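Local atomic coordinates of mandelate racemase / muconate lactonizing enzyme, C-terminal domain protein (Pseudovibrio sp. JE062, PDB entry 4JHM), a protein that is of unknown function but belongs to the enolase superfamily, with an enolase-like N-terminal domain and a TIM-barrel-like C-terminal domain. Residues A[71-76]-A[102-107]; A[170-175]-A[207-212]; A[255-260]-A[286-291]; A[277-282]-A[307-312]. All blocks are in the same frame, centred on the assembly; numbering follows the deposited sequence.

Contact 1: A[71-76]-A[102-107]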
loop_
_atom_site.group_PDB
_atom_site.type_symbol
_atom_site.label_atom_id
_atom_site.label_comp_id
_atom_site.label_asym_id
_atom_site.label_seq_id
_atom_site.Cartn_x
_atom_site.Cartn_y
_atom_site.Cartn_z
ATOM N N ARG A 71 -25.167 -33.095 -21.541
ATOM C CA ARG A 71 -25.727 -33.507 -22.824
ATOM C C ARG A 71 -25.260 -32.614 -23.967
ATOM O O ARG A 71 -24.991 -33.092 -25.064
ATOM C CB ARG A 71 -27.256 -33.484 -22.772
ATOM C CG ARG A 71 -27.918 -33.799 -24.106
ATOM C CD ARG A 71 -29.431 -33.871 -23.973
ATOM N NE ARG A 71 -30.028 -34.733 -24.988
ATOM C CZ ARG A 71 -30.556 -34.301 -26.128
ATOM N NH1 ARG A 71 -30.573 -33.005 -26.412
ATOM N NH2 ARG A 71 -31.075 -35.173 -26.986
ATOM N N THR A 72 -25.177 -31.313 -23.706
ATOM C CA THR A 72 -24.858 -30.343 -24.743
ATOM C C THR A 72 -23.355 -30.270 -25.000
ATOM O O THR A 72 -22.916 -29.752 -26.026
ATOM C CB THR A 72 -25.395 -28.944 -24.375
ATOM O OG1 THR A 72 -24.725 -28.448 -23.210
ATOM C CG2 THR A 72 -26.886 -29.006 -24.101
ATOM N N ILE A 73 -22.572 -30.802 -24.069
ATOM C CA ILE A 73 -21.118 -30.721 -24.139
ATOM C C ILE A 73 -20.496 -31.914 -24.859
ATOM O O ILE A 73 -19.633 -31.747 -25.724
ATOM C CB ILE A 73 -20.510 -30.669 -22.728
ATOM C CG1 ILE A 73 -20.831 -29.334 -22.054
ATOM C CG2 ILE A 73 -19.006 -30.871 -22.789
ATOM C CD1 ILE A 73 -20.437 -29.287 -20.593
ATOM N N VAL A 74 -20.957 -33.110 -24.506
ATOM C CA VAL A 74 -20.247 -34.351 -24.830
ATOM C C VAL A 74 -20.332 -34.859 -26.275
ATOM O O VAL A 74 -19.505 -35.675 -26.676
ATOM C CB VAL A 74 -20.683 -35.501 -23.895
ATOM C CG1 VAL A 74 -20.376 -35.155 -22.446
ATOM C CG2 VAL A 74 -22.158 -35.819 -24.075
ATOM N N PRO A 75 -21.318 -34.401 -27.063
ATOM C CA PRO A 75 -21.347 -34.914 -28.436
ATOM C C PRO A 75 -20.038 -34.661 -29.189
ATOM O O PRO A 75 -19.653 -35.457 -30.047
ATOM C CB PRO A 75 -22.499 -34.136 -29.080
ATOM C CG PRO A 75 -23.375 -33.743 -27.946
ATOM C CD PRO A 75 -22.441 -33.488 -26.795
ATOM N N GLY A 76 -19.363 -33.564 -28.856
ATOM C CA GLY A 76 -18.110 -33.191 -29.507
ATOM C C GLY A 76 -16.910 -34.000 -29.045
ATOM O O GLY A 76 -15.836 -33.912 -29.642
ATOM N N PRO A 102 -18.441 -27.395 -12.768
ATOM C CA PRO A 102 -19.016 -28.592 -12.153
ATOM C C PRO A 102 -19.467 -29.618 -13.183
ATOM O O PRO A 102 -19.220 -30.812 -13.017
ATOM C CB PRO A 102 -20.224 -28.049 -11.388
ATOM C CG PRO A 102 -19.865 -26.638 -11.081
ATOM C CD PRO A 102 -19.051 -26.160 -12.246
ATOM N N ALA A 103 -20.122 -29.147 -14.237
ATOM C CA ALA A 103 -20.637 -30.028 -15.276
ATOM C C ALA A 103 -19.515 -30.602 -16.145
ATOM O O ALA A 103 -19.695 -31.629 -16.797
ATOM C CB ALA A 103 -21.644 -29.281 -16.139
ATOM N N LYS A 104 -18.363 -29.940 -16.153
ATOM C CA LYS A 104 -17.246 -30.358 -16.998
ATOM C C LYS A 104 -16.212 -31.192 -16.239
ATOM O O LYS A 104 -15.432 -31.923 -16.852
ATOM C CB LYS A 104 -16.566 -29.132 -17.611
ATOM C CG LYS A 104 -17.482 -28.295 -18.492
ATOM C CD LYS A 104 -16.909 -26.907 -18.747
ATOM C CE LYS A 104 -17.851 -26.066 -19.591
ATOM N NZ LYS A 104 -17.342 -24.680 -19.785
ATOM N N SER A 105 -16.218 -31.093 -14.914
ATOM C CA SER A 105 -15.227 -31.775 -14.084
ATOM C C SER A 105 -15.194 -33.290 -14.291
ATOM O O SER A 105 -14.119 -33.881 -14.347
ATOM C CB SER A 105 -15.454 -31.454 -12.605
ATOM O OG SER A 105 -15.158 -30.091 -12.332
ATOM N N PRO A 106 -16.366 -33.930 -14.410
ATOM C CA PRO A 106 -16.370 -35.388 -14.580
ATOM C C PRO A 106 -15.729 -35.864 -15.890
ATOM O O PRO A 106 -15.161 -36.953 -15.938
ATOM C CB PRO A 106 -17.860 -35.748 -14.558
ATOM C CG PRO A 106 -18.554 -34.569 -13.962
ATOM C CD PRO A 106 -17.728 -33.379 -14.340
ATOM N N ILE A 107 -15.822 -35.056 -16.942
ATOM C CA ILE A 107 -15.263 -35.441 -18.232
ATOM C C ILE A 107 -13.741 -35.413 -18.159
ATOM O O ILE A 107 -13.079 -36.354 -18.582
ATOM C CB ILE A 107 -15.739 -34.515 -19.371
ATOM C CG1 ILE A 107 -17.271 -34.467 -19.418
ATOM C CG2 ILE A 107 -15.185 -34.987 -20.708
ATOM C CD1 ILE A 107 -17.826 -33.280 -20.175
#
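I73 and I107 meet between helix 65-73 and helix 100-119. I73 has the largest share of the contact, because its two branches serve different partners. At CB the side chain divides. The methyl CG2 stands anti to the backbone N and touches CD1 of I107 at 3.7 Å. The other branch starts at CG1, which lies beside the backbone N (chi1 -70°). It then runs on extended, so that CD1 ends 3.8 Å from CG of K104. The I73 and K104 side chains cross at about a right angle. The contact therefore uses the aliphatic base of the lysine. Its chain continues extended to NZ, which is hydrogen-bonded to R95 O. V74 adds a second contact to the isoleucine tip, with CG1 at 3.9 Å from I107 CD1. That one methyl of I107 thus faces both I73 and V74. L92 of helix 85-92 touches both isoleucines. The contact thus joins helices of the N-terminal domain, and F375 of strand 369-376 of the antiparallel sheet borders it at V74. No hydrogen bond links the two segments. They are joined by methyl and methylene contacts, so buried apolar surface, not polar pairing, holds the helices together.

Contact 2: A[170-175]-A[207-212]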
loop_
_atom_site.group_PDB
_atom_site.type_symbol
_atom_site.label_atom_id
_atom_site.label_comp_id
_atom_site.label_asym_id
_atom_site.label_seq_id
_atom_site.Cartn_x
_atom_site.Cartn_y
_atom_site.Cartn_z
ATOM N N CYS A 170 -25.742 -23.413 11.748
ATOM C CA CYS A 170 -25.376 -22.212 11.009
ATOM C C CYS A 170 -26.167 -21.012 11.525
ATOM O O CYS A 170 -26.476 -20.081 10.782
ATOM C CB CYS A 170 -25.594 -22.417 9.512
ATOM S SG CYS A 170 -24.625 -23.793 8.862
ATOM N N VAL A 171 -26.485 -21.067 12.816
ATOM C CA VAL A 171 -27.115 -19.974 13.537
ATOM C C VAL A 171 -26.300 -19.757 14.817
ATOM O O VAL A 171 -26.473 -20.464 15.810
ATOM C CB VAL A 171 -28.585 -20.305 13.873
ATOM C CG1 VAL A 171 -29.181 -19.263 14.807
ATOM C CG2 VAL A 171 -29.407 -20.420 12.596
ATOM N N TYR A 172 -25.390 -18.791 14.771
ATOM C CA TYR A 172 -24.487 -18.506 15.881
ATOM C C TYR A 172 -25.020 -18.955 17.248
ATOM O O TYR A 172 -24.339 -19.672 17.973
ATOM C CB TYR A 172 -24.163 -17.008 15.914
ATOM C CG TYR A 172 -23.186 -16.627 16.997
ATOM C CD1 TYR A 172 -21.908 -17.164 17.022
ATOM C CD2 TYR A 172 -23.535 -15.727 17.989
ATOM C CE1 TYR A 172 -21.008 -16.822 18.012
ATOM C CE2 TYR A 172 -22.643 -15.382 18.987
ATOM C CZ TYR A 172 -21.383 -15.934 18.993
ATOM O OH TYR A 172 -20.493 -15.596 19.983
ATOM N N ASP A 173 -26.231 -18.538 17.597
ATOM C CA ASP A 173 -26.781 -18.822 18.928
ATOM C C ASP A 173 -26.880 -20.314 19.237
ATOM O O ASP A 173 -26.396 -20.766 20.276
ATOM C CB ASP A 173 -28.149 -18.165 19.080
ATOM C CG ASP A 173 -28.084 -16.665 18.924
ATOM O OD1 ASP A 173 -27.410 -16.010 19.751
ATOM O OD2 ASP A 173 -28.696 -16.143 17.966
ATOM N N LYS A 174 -27.502 -21.072 18.339
ATOM C CA LYS A 174 -27.613 -22.523 18.506
ATOM C C LYS A 174 -26.249 -23.204 18.365
ATOM O O LYS A 174 -25.926 -24.135 19.106
ATOM C CB LYS A 174 -28.610 -23.098 17.500
ATOM C CG LYS A 174 -30.033 -22.597 17.706
ATOM C CD LYS A 174 -30.948 -22.961 16.547
ATOM C CE LYS A 174 -31.328 -24.432 16.575
ATOM N NZ LYS A 174 -32.223 -24.795 15.440
ATOM N N ASP A 175 -25.442 -22.727 17.426
ATOM C CA ASP A 175 -24.099 -23.261 17.230
ATOM C C ASP A 175 -23.221 -23.078 18.465
ATOM O O ASP A 175 -22.318 -23.873 18.713
ATOM C CB ASP A 175 -23.437 -22.595 16.032
ATOM C CG ASP A 175 -24.088 -22.978 14.720
ATOM O OD1 ASP A 175 -24.949 -23.881 14.717
ATOM O OD2 ASP A 175 -23.736 -22.377 13.689
HETATM N N MSE A 207 -16.234 -13.492 13.785
HETATM C CA MSE A 207 -15.084 -13.136 14.610
HETATM C C MSE A 207 -15.244 -13.651 16.011
HETATM O O MSE A 207 -14.282 -14.064 16.637
HETATM C CB MSE A 207 -14.896 -11.624 14.629
HETATM C CG MSE A 207 -13.684 -11.235 15.475
HETATM SE SE MSE A 207 -12.001 -11.847 14.646
HETATM C CE MSE A 207 -11.849 -10.423 13.300
ATOM N N LYS A 208 -16.463 -13.638 16.527
ATOM C CA LYS A 208 -16.695 -14.092 17.885
ATOM C C LYS A 208 -16.386 -15.586 18.013
ATOM O O LYS A 208 -15.721 -16.021 18.956
ATOM C CB LYS A 208 -18.139 -13.811 18.290
ATOM C CG LYS A 208 -18.304 -13.429 19.748
ATOM C CD LYS A 208 -18.387 -11.924 19.932
ATOM C CE LYS A 208 -19.778 -11.403 19.604
ATOM N NZ LYS A 208 -20.000 -10.033 20.153
HETATM N N MSE A 209 -16.868 -16.368 17.052
HETATM C CA MSE A 209 -16.689 -17.820 17.069
HETATM C C MSE A 209 -15.249 -18.188 16.872
HETATM O O MSE A 209 -14.757 -19.141 17.477
HETATM C CB MSE A 209 -17.521 -18.447 15.955
HETATM C CG MSE A 209 -17.252 -19.942 15.782
HETATM SE SE MSE A 209 -18.042 -21.018 17.242
HETATM C CE MSE A 209 -19.891 -20.346 17.188
ATOM N N ALA A 210 -14.562 -17.436 16.016
ATOM C CA ALA A 210 -13.171 -17.730 15.676
ATOM C C ALA A 210 -12.270 -17.539 16.888
ATOM O O ALA A 210 -11.446 -18.403 17.201
ATOM C CB ALA A 210 -12.714 -16.849 14.529
ATOM N N LYS A 211 -12.442 -16.406 17.566
ATOM C CA LYS A 211 -11.719 -16.123 18.799
ATOM C C LYS A 211 -11.956 -17.227 19.821
ATOM O O LYS A 211 -11.040 -17.641 20.523
ATOM C CB LYS A 211 -12.148 -14.777 19.385
ATOM C CG LYS A 211 -11.598 -13.570 18.645
ATOM C CD LYS A 211 -11.589 -12.345 19.547
ATOM C CE LYS A 211 -11.307 -11.058 18.777
ATOM N NZ LYS A 211 -9.981 -11.038 18.097
ATOM N N TRP A 212 -13.190 -17.707 19.902
ATOM C CA TRP A 212 -13.508 -18.796 20.810
ATOM C C TRP A 212 -12.856 -20.103 20.365
ATOM O O TRP A 212 -12.268 -20.818 21.177
ATOM C CB TRP A 212 -15.018 -18.974 20.919
ATOM C CG TRP A 212 -15.417 -20.045 21.883
ATOM C CD1 TRP A 212 -15.826 -19.878 23.174
ATOM C CD2 TRP A 212 -15.438 -21.456 21.634
ATOM N NE1 TRP A 212 -16.104 -21.097 23.742
ATOM C CE2 TRP A 212 -15.875 -22.081 22.817
ATOM C CE3 TRP A 212 -15.132 -22.251 20.523
ATOM C CZ2 TRP A 212 -16.010 -23.459 22.921
ATOM C CZ3 TRP A 212 -15.266 -23.618 20.629
ATOM C CH2 TRP A 212 -15.698 -24.210 21.819
#
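The carboxylate of D175, whose CB lies 4.4 Å from CE of selenomethionine M209, is gripped by several groups. OD1 takes weak hydrogen bonds from the backbone N of Y169 and from C170 N, the latter at 3.1 Å. OD2 is hydrogen-bonded to Y201 OH. The acid thus ties the first turn of helix 172-186 to the loop just before it and to the loop leading to helix 203-215.

The fold is that of a beta/alpha barrel. Helices 172-186 and 203-215 follow the neighbouring parallel strands 163-167 and 192-196, and they pack side by side on the outside of the sheet.

Y172 makes the main contact between the two segments. Its CG is anti to the backbone N (chi1 -177°), and the ring reaches across to helix 203-215. The K208 side chain crosses the tyrosine at about a right angle. Its CB sits 3.9 Å from Y172 CZ and 3.4 Å from Y172 OH. The lysine chain is bent at chi2 and chi3 and leads away from this helix pair. Its NZ is hydrogen-bonded to N217 OD1 of the third subunit. The aliphatic base of K208 therefore packs on the tyrosine while its charged end reaches the third subunit.

M209 runs past Y172 in the opposite direction. V176 and Y201 also touch it. Bends at chi2 and chi3 (73° and 52°) turn its terminal methyl back to the ring, where M209 CE is 3.8 Å from both CD1 and CE1 of Y172.

Contact 3: A[255-260]-A[286-291]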
loop_
_atom_site.group_PDB
_atom_site.type_symbol
_atom_site.label_atom_id
_atom_site.label_comp_id
_atom_site.label_asym_id
_atom_site.label_seq_id
_atom_site.Cartn_x
_atom_site.Cartn_y
_atom_site.Cartn_z
ATOM N N GLN A 255 -6.787 -18.216 -10.978
ATOM C CA GLN A 255 -6.552 -16.802 -10.686
ATOM C C GLN A 255 -7.199 -16.420 -9.365
ATOM O O GLN A 255 -6.569 -15.781 -8.524
ATOM C CB GLN A 255 -7.105 -15.897 -11.792
ATOM C CG GLN A 255 -6.495 -16.106 -13.174
ATOM C CD GLN A 255 -7.045 -17.333 -13.871
ATOM O OE1 GLN A 255 -6.593 -18.445 -13.629
ATOM N NE2 GLN A 255 -8.029 -17.137 -14.735
ATOM N N GLU A 256 -8.457 -16.811 -9.181
ATOM C CA GLU A 256 -9.183 -16.487 -7.954
ATOM C C GLU A 256 -8.454 -17.018 -6.726
ATOM O O GLU A 256 -8.266 -16.291 -5.744
ATOM C CB GLU A 256 -10.606 -17.037 -8.002
ATOM C CG GLU A 256 -11.605 -16.114 -8.682
ATOM C CD GLU A 256 -12.921 -16.801 -8.998
ATOM O OE1 GLU A 256 -12.912 -17.786 -9.762
ATOM O OE2 GLU A 256 -13.969 -16.350 -8.492
ATOM N N VAL A 257 -8.042 -18.284 -6.789
ATOM C CA VAL A 257 -7.257 -18.904 -5.725
ATOM C C VAL A 257 -5.950 -18.147 -5.520
ATOM O O VAL A 257 -5.522 -17.902 -4.388
ATOM C CB VAL A 257 -6.912 -20.366 -6.068
ATOM C CG1 VAL A 257 -5.813 -20.885 -5.150
ATOM C CG2 VAL A 257 -8.152 -21.245 -5.981
ATOM N N THR A 258 -5.312 -17.785 -6.626
ATOM C CA THR A 258 -4.039 -17.094 -6.569
ATOM C C THR A 258 -4.192 -15.768 -5.846
ATOM O O THR A 258 -3.399 -15.427 -4.970
ATOM C CB THR A 258 -3.487 -16.855 -7.981
ATOM O OG1 THR A 258 -3.056 -18.108 -8.535
ATOM C CG2 THR A 258 -2.318 -15.864 -7.951
ATOM N N HIS A 259 -5.227 -15.027 -6.220
ATOM C CA HIS A 259 -5.498 -13.727 -5.636
ATOM C C HIS A 259 -5.813 -13.817 -4.140
ATOM O O HIS A 259 -5.346 -12.991 -3.348
ATOM C CB HIS A 259 -6.674 -13.084 -6.364
ATOM C CG HIS A 259 -7.021 -11.725 -5.850
ATOM N ND1 HIS A 259 -7.957 -11.522 -4.860
ATOM C CD2 HIS A 259 -6.551 -10.500 -6.181
ATOM C CE1 HIS A 259 -8.054 -10.230 -4.607
ATOM N NE2 HIS A 259 -7.210 -9.588 -5.395
ATOM N N ALA A 260 -6.613 -14.813 -3.760
ATOM C CA ALA A 260 -7.038 -14.984 -2.372
ATOM C C ALA A 260 -5.839 -15.200 -1.455
ATOM O O ALA A 260 -5.696 -14.548 -0.420
ATOM C CB ALA A 260 -8.003 -16.154 -2.258
ATOM N N PHE A 286 -3.086 -27.232 -5.918
ATOM C CA PHE A 286 -2.125 -27.745 -4.947
ATOM C C PHE A 286 -0.788 -27.052 -5.137
ATOM O O PHE A 286 -0.221 -26.493 -4.194
ATOM C CB PHE A 286 -1.931 -29.257 -5.123
ATOM C CG PHE A 286 -2.758 -30.095 -4.187
ATOM C CD1 PHE A 286 -2.306 -30.372 -2.908
ATOM C CD2 PHE A 286 -3.971 -30.614 -4.588
ATOM C CE1 PHE A 286 -3.057 -31.143 -2.042
ATOM C CE2 PHE A 286 -4.722 -31.391 -3.728
ATOM C CZ PHE A 286 -4.264 -31.659 -2.454
ATOM N N ALA A 287 -0.287 -27.101 -6.369
ATOM C CA ALA A 287 0.981 -26.468 -6.710
ATOM C C ALA A 287 0.953 -24.992 -6.346
ATOM O O ALA A 287 1.940 -24.445 -5.860
ATOM C CB ALA A 287 1.277 -26.637 -8.193
ATOM N N ILE A 288 -0.190 -24.356 -6.572
ATOM C CA ILE A 288 -0.334 -22.931 -6.303
ATOM C C ILE A 288 -0.283 -22.651 -4.801
ATOM O O ILE A 288 0.397 -21.719 -4.360
ATOM C CB ILE A 288 -1.628 -22.379 -6.928
ATOM C CG1 ILE A 288 -1.517 -22.440 -8.455
ATOM C CG2 ILE A 288 -1.884 -20.949 -6.473
ATOM C CD1 ILE A 288 -2.807 -22.139 -9.189
ATOM N N ALA A 289 -0.988 -23.465 -4.020
ATOM C CA ALA A 289 -0.924 -23.362 -2.563
ATOM C C ALA A 289 0.499 -23.579 -2.090
ATOM O O ALA A 289 1.007 -22.833 -1.262
ATOM C CB ALA A 289 -1.845 -24.375 -1.912
ATOM N N ALA A 290 1.142 -24.613 -2.623
ATOM C CA ALA A 290 2.536 -24.898 -2.300
ATOM C C ALA A 290 3.361 -23.613 -2.337
ATOM O O ALA A 290 3.991 -23.239 -1.350
ATOM C CB ALA A 290 3.100 -25.923 -3.273
ATOM N N GLY A 291 3.332 -22.931 -3.477
ATOM C CA GLY A 291 4.084 -21.690 -3.657
ATOM C C GLY A 291 3.697 -20.601 -2.672
ATOM O O GLY A 291 4.447 -19.650 -2.465
#
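I288 points from helix 279-291 at helix 254-262 and meets two neighbouring side chains there, V257 and T258. The two are met at different angles. T258 crosses I288 at about a right angle, whereas the V257 side chain lies aslant to it. The methyl CG2 of I288 is the shared point. It is anti to the backbone N and comes within 4.1 Å of V257 CG1 and 3.7 Å of T258 OG1. The longer branch of I288 reaches the same hydroxyl, with CD1 at 4.1 Å from T258 OG1. Both branches of the isoleucine thus face the threonine oxygen.

That oxygen has a polar partner as well. T258 OG1 lies anti to its own carbonyl carbon (chi1 -71°), beside the backbone N. It is hydrogen-bonded to L254 O, one turn earlier in the same helix. Binding to its own helix in this way lets a buried hydroxyl lie against hydrocarbon. A weak second bond runs from T258 OG1 to G291 O of the fourth subunit, and A287 of that subunit packs on I288. The helix pair therefore also lies at a subunit interface.

In the C-terminal domain, helix 254-262 comes after strand 243-245, and helix 279-291 is the next helix along the chain. At the start of the 286-291 segment, F286 packs on V313 and A314 of helix 304-316.

Contact 4: A[277-282]-A[307-312]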
loop_
_atom_site.group_PDB
_atom_site.type_symbol
_atom_site.label_atom_id
_atom_site.label_comp_id
_atom_site.label_asym_id
_atom_site.label_seq_id
_atom_site.Cartn_x
_atom_site.Cartn_y
_atom_site.Cartn_z
ATOM N N GLY A 277 -13.092 -28.054 -12.212
ATOM C CA GLY A 277 -12.664 -28.391 -13.567
ATOM C C GLY A 277 -11.934 -29.717 -13.693
ATOM O O GLY A 277 -11.316 -29.990 -14.722
ATOM N N GLY A 278 -11.997 -30.536 -12.647
ATOM C CA GLY A 278 -11.416 -31.873 -12.681
ATOM C C GLY A 278 -10.004 -31.962 -12.128
ATOM O O GLY A 278 -9.449 -30.985 -11.629
ATOM N N ILE A 279 -9.433 -33.159 -12.228
ATOM C CA ILE A 279 -8.083 -33.449 -11.759
ATOM C C ILE A 279 -7.085 -32.426 -12.288
ATOM O O ILE A 279 -6.268 -31.891 -11.541
ATOM C CB ILE A 279 -7.642 -34.850 -12.235
ATOM C CG1 ILE A 279 -8.619 -35.928 -11.752
ATOM C CG2 ILE A 279 -6.237 -35.172 -11.750
ATOM C CD1 ILE A 279 -8.566 -36.200 -10.262
ATOM N N THR A 280 -7.155 -32.172 -13.589
ATOM C CA THR A 280 -6.269 -31.228 -14.255
ATOM C C THR A 280 -6.089 -29.922 -13.485
ATOM O O THR A 280 -4.987 -29.382 -13.420
ATOM C CB THR A 280 -6.820 -30.887 -15.649
ATOM O OG1 THR A 280 -6.577 -31.984 -16.543
ATOM C CG2 THR A 280 -6.180 -29.615 -16.200
ATOM N N GLN A 281 -7.172 -29.415 -12.907
ATOM C CA GLN A 281 -7.152 -28.107 -12.275
ATOM C C GLN A 281 -6.856 -28.196 -10.786
ATOM O O GLN A 281 -6.083 -27.399 -10.255
ATOM C CB GLN A 281 -8.488 -27.397 -12.497
ATOM C CG GLN A 281 -8.811 -27.148 -13.965
ATOM C CD GLN A 281 -7.873 -26.145 -14.603
ATOM O OE1 GLN A 281 -6.990 -26.507 -15.375
ATOM N NE2 GLN A 281 -8.046 -24.876 -14.264
ATOM N N LEU A 282 -7.479 -29.150 -10.102
ATOM C CA LEU A 282 -7.237 -29.308 -8.677
ATOM C C LEU A 282 -5.744 -29.402 -8.496
ATOM O O LEU A 282 -5.139 -28.627 -7.758
ATOM C CB LEU A 282 -7.898 -30.571 -8.130
ATOM C CG LEU A 282 -7.668 -30.806 -6.633
ATOM C CD1 LEU A 282 -8.325 -29.707 -5.808
ATOM C CD2 LEU A 282 -8.197 -32.166 -6.209
ATOM N N GLN A 307 -15.134 -38.984 -4.041
ATOM C CA GLN A 307 -14.178 -39.214 -2.971
ATOM C C GLN A 307 -12.807 -39.557 -3.532
ATOM O O GLN A 307 -11.803 -39.000 -3.108
ATOM C CB GLN A 307 -14.658 -40.347 -2.060
ATOM C CG GLN A 307 -15.957 -40.053 -1.326
ATOM C CD GLN A 307 -16.430 -41.223 -0.486
ATOM O OE1 GLN A 307 -15.629 -41.912 0.144
ATOM N NE2 GLN A 307 -17.739 -41.449 -0.467
ATOM N N ALA A 308 -12.773 -40.475 -4.493
ATOM C CA ALA A 308 -11.513 -40.998 -5.026
ATOM C C ALA A 308 -10.731 -39.942 -5.805
ATOM O O ALA A 308 -9.520 -39.805 -5.636
ATOM C CB ALA A 308 -11.778 -42.214 -5.905
ATOM N N ALA A 309 -11.435 -39.202 -6.656
ATOM C CA ALA A 309 -10.821 -38.175 -7.492
ATOM C C ALA A 309 -9.962 -37.227 -6.669
ATOM O O ALA A 309 -8.828 -36.927 -7.036
ATOM C CB ALA A 309 -11.893 -37.391 -8.233
ATOM N N ASN A 310 -10.516 -36.758 -5.556
ATOM C CA ASN A 310 -9.809 -35.859 -4.653
ATOM C C ASN A 310 -8.730 -36.590 -3.864
ATOM O O ASN A 310 -7.607 -36.100 -3.717
ATOM C CB ASN A 310 -10.795 -35.202 -3.684
ATOM C CG ASN A 310 -11.832 -34.343 -4.391
ATOM O OD1 ASN A 310 -11.538 -33.232 -4.835
ATOM N ND2 ASN A 310 -13.055 -34.848 -4.484
ATOM N N LEU A 311 -9.069 -37.767 -3.351
ATOM C CA LEU A 311 -8.127 -38.523 -2.541
ATOM C C LEU A 311 -6.821 -38.732 -3.304
ATOM O O LEU A 311 -5.730 -38.640 -2.733
ATOM C CB LEU A 311 -8.727 -39.870 -2.133
ATOM C CG LEU A 311 -7.757 -40.864 -1.483
ATOM C CD1 LEU A 311 -7.088 -40.277 -0.251
ATOM C CD2 LEU A 311 -8.480 -42.151 -1.123
ATOM N N HIS A 312 -6.935 -39.009 -4.598
ATOM C CA HIS A 312 -5.767 -39.305 -5.411
ATOM C C HIS A 312 -4.841 -38.103 -5.508
ATOM O O HIS A 312 -3.633 -38.206 -5.299
ATOM C CB HIS A 312 -6.191 -39.763 -6.806
ATOM C CG HIS A 312 -6.460 -41.230 -6.894
ATOM N ND1 HIS A 312 -5.451 -42.167 -6.897
ATOM C CD2 HIS A 312 -7.619 -41.923 -6.971
ATOM C CE1 HIS A 312 -5.978 -43.375 -6.977
ATOM N NE2 HIS A 312 -7.291 -43.255 -7.024
#
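I279 and A309 mark the nearest backbone approach of the two segments, with CA atoms 6.9 Å apart, just where G278 N-caps helix 279-291. G278 O accepts from both Q281 N and L282 N, at 3.0 and 3.1 Å, which secures the first turn. G277 and G278 both have positive phi values (121° and 94°), a backbone path that suits glycine.

I279 reaches helix 304-316 with the end of its longer branch. CD1 lies 4.1 Å from A309 CB and also faces the carbonyl oxygen of that alanine. The small A309 side chain lets the isoleucine come near the helix backbone. The same I279 touches D108, I109 and W112 of helix 100-119, so it packs at the junction of the N-terminal domain and the barrel-like domain.

Helices 279-291 and 304-316 are consecutive helices of this beta/alpha-barrel-type domain. Strand 323-326 follows helix 304-316 along the chain.

One turn on from I279, L282 CD2 meets N310 OD1 at 3.8 Å, the two side chains crossing at about a right angle. The asparagine is buried, but its amide is well supplied. OD1 is hydrogen-bonded to A273 N, and ND2 to T306 O and D272 OD1. These bonds fix the rotation of the amide. L282 in turn packs on Q271 and A273 of the same loop that N310 binds.

How the contacts relate
From the N terminus, contact 1 comes first and closes a loop of 25 residues within the N-terminal domain. Contact 2 follows in series. It closes 31 residues in the barrel-like domain, on the opposite side of the chain's centre, with the centres of contacts 1 and 2 about 40 Å apart. Contacts 3 and 4 come last and cross, because their segments alternate along the chain. They close 25 and 24 residues and share helix 279-291, which links helix 254-262 to helix 304-316. Contacts 1 and 4 touch across the domain boundary, where S105 OG lies 2.9 Å from G277 N, probably a hydrogen bond. Contacts 1 and 3 both touch the second subunit.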